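Local coordinates for extracellular haem-binding protein (Streptomyces reticuli, PDB 4BMW) that binds haem and iron as an extracellular octamer and probably helps protect streptomycetes from iron-mediated oxidative stress, at residues S53-D58 against D78-K83. The protein carries 2 engineered substitutions. Sequence-based numbering, arbitrary orientation. Where two conformers were deposited one is given.
Sequences SVAVVD and DSADRK. Engineered in segment 78-83: D78 (natural residue Glu), D81 (natural residue Glu).
A55 and V57 of a central sheet strand pack against A80 and D81 on one helix face, in a buried helix-on-sheet contact of the HbpS-like fold. The segment axes approach to 6.7 Å and run 30° apart, in the same general direction. The alanines A55 and A80 let the backbones come close: the CA atoms of A55 and D81 are 5.1 Å apart. The methyl CB of A55 rests on the helix backbone, 3.7 Å from A80 O and equally near D81 CA. The two alanine methyls, A55 CB and A80 CB, meet at 4.1 Å. A80 CB also reaches the strand backbone, lying 3.5 Å from S53 O.

V57 and D81 meet with their side chains crossed at about a right angle. With chi1 at 176°, V57 turns CG1 away from its own N and leaves CG2 on the N side, where it meets the helix. V57 CG2 touches D81 OD1 at 3.2 Å, a tight approach, and lies 3.6 Å from D81 O. D81 is an engineered replacement of the natural Glu. In this variant D81 OD1 is hydrogen-bonded to T63 OG1 of the adjoining strand 63-68, so the helix is joined to that strand as well.

Strand 53-58 lies between strands 63-68 and 127-135, antiparallel to both. V54 and V56 point away from helix 76-90, and helix 31-47 packs on them. The strand is thus sandwiched between two helices.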
loop_
_atom_site.group_PDB
_atom_site.type_symbol
_atom_site.label_atom_id
_atom_site.label_comp_id
_atom_site.label_asym_id
_atom_site.label_seq_id
_atom_site.Cartn_x
_atom_site.Cartn_y
_atom_site.Cartn_z
ATOM N N SER A 53 17.959 5.741 14.832
ATOM C CA SER A 53 16.543 5.960 15.080
ATOM C C SER A 53 16.089 4.955 16.129
ATOM O O SER A 53 16.592 3.829 16.178
ATOM C CB SER A 53 15.731 5.780 13.797
ATOM O OG SER A 53 15.877 6.896 12.938
ATOM N N VAL A 54 15.144 5.365 16.968
ATOM C CA VAL A 54 14.667 4.519 18.056
ATOM C C VAL A 54 13.151 4.446 18.029
ATOM O O VAL A 54 12.480 5.425 17.698
ATOM C CB VAL A 54 15.123 5.057 19.424
ATOM C CG1 VAL A 54 14.711 4.105 20.541
ATOM C CG2 VAL A 54 16.628 5.260 19.439
ATOM N N ALA A 55 12.617 3.279 18.377
ATOM C CA ALA A 55 11.176 3.076 18.415
ATOM C C ALA A 55 10.765 2.198 19.592
ATOM O O ALA A 55 11.451 1.235 19.936
ATOM C CB ALA A 55 10.699 2.461 17.120
ATOM N N VAL A 56 9.641 2.554 20.206
ATOM C CA VAL A 56 9.026 1.737 21.239
ATOM C C VAL A 56 7.645 1.321 20.753
ATOM O O VAL A 56 6.800 2.171 20.473
ATOM C CB VAL A 56 8.878 2.503 22.563
ATOM C CG1 VAL A 56 8.304 1.594 23.642
ATOM C CG2 VAL A 56 10.213 3.059 23.007
ATOM N N VAL A 57 7.427 0.013 20.655
ATOM C CA VAL A 57 6.165 -0.525 20.162
ATOM C C VAL A 57 5.479 -1.332 21.252
ATOM O O VAL A 57 6.094 -2.176 21.899
ATOM C CB VAL A 57 6.384 -1.418 18.927
ATOM C CG1 VAL A 57 5.075 -2.055 18.478
ATOM C CG2 VAL A 57 6.984 -0.604 17.794
ATOM N N ASP A 58 4.193 -1.065 21.438
ATOM C CA ASP A 58 3.401 -1.747 22.447
ATOM C C ASP A 58 3.111 -3.178 22.022
ATOM O O ASP A 58 3.112 -3.497 20.833
ATOM C CB ASP A 58 2.088 -0.998 22.660
ATOM C CG ASP A 58 1.307 -1.510 23.847
ATOM O OD1 ASP A 58 0.662 -2.574 23.727
ATOM O OD2 ASP A 58 1.334 -0.844 24.902
ATOM N N ASP A 78 12.111 3.133 10.020
ATOM C CA ASP A 78 11.192 2.011 9.856
ATOM C C ASP A 78 11.780 0.707 10.388
ATOM O O ASP A 78 11.054 -0.156 10.878
ATOM C CB ASP A 78 10.809 1.843 8.384
ATOM C CG ASP A 78 9.990 3.008 7.855
ATOM O OD1 ASP A 78 9.348 3.709 8.666
ATOM O OD2 ASP A 78 9.987 3.220 6.624
ATOM N N SER A 79 13.098 0.576 10.288
ATOM C CA SER A 79 13.787 -0.613 10.768
ATOM C C SER A 79 13.641 -0.756 12.280
ATOM O O SER A 79 13.337 -1.837 12.782
ATOM C CB SER A 79 15.266 -0.556 10.384
ATOM O OG SER A 79 15.972 -1.670 10.898
ATOM N N ALA A 80 13.856 0.342 12.998
ATOM C CA ALA A 80 13.722 0.352 14.449
ATOM C C ALA A 80 12.297 0.001 14.852
ATOM O O ALA A 80 12.073 -0.684 15.849
ATOM C CB ALA A 80 14.098 1.708 14.992
ATOM N N ASP A 81 11.336 0.472 14.067
ATOM C CA ASP A 81 9.931 0.208 14.342
ATOM C C ASP A 81 9.635 -1.280 14.202
ATOM O O ASP A 81 9.025 -1.886 15.082
ATOM C CB ASP A 81 9.047 1.007 13.385
ATOM C CG ASP A 81 7.732 1.425 14.014
ATOM O OD1 ASP A 81 7.274 0.754 14.962
ATOM O OD2 ASP A 81 7.152 2.433 13.557
ATOM N N ARG A 82 10.074 -1.866 13.093
ATOM C CA ARG A 82 9.833 -3.280 12.830
ATOM C C ARG A 82 10.579 -4.173 13.818
ATOM O O ARG A 82 10.119 -5.266 14.146
ATOM C CB ARG A 82 10.233 -3.639 11.398
ATOM C CG ARG A 82 9.361 -3.004 10.324
ATOM C CD ARG A 82 9.379 -3.832 9.054
ATOM N NE ARG A 82 8.702 -3.156 7.950
ATOM C CZ ARG A 82 8.100 -3.779 6.939
ATOM N NH1 ARG A 82 8.070 -5.106 6.885
ATOM N NH2 ARG A 82 7.515 -3.072 5.981
ATOM N N LYS A 83 11.728 -3.704 14.292
ATOM C CA LYS A 83 12.519 -4.461 15.258
ATOM C C LYS A 83 11.823 -4.531 16.611
ATOM O O LYS A 83 11.817 -5.575 17.264
ATOM C CB LYS A 83 13.896 -3.830 15.431
ATOM C CG LYS A 83 14.886 -4.185 14.345
ATOM C CD LYS A 83 16.208 -3.500 14.599
ATOM C CE LYS A 83 17.183 -3.701 13.462
ATOM N NZ LYS A 83 18.427 -2.912 13.673
#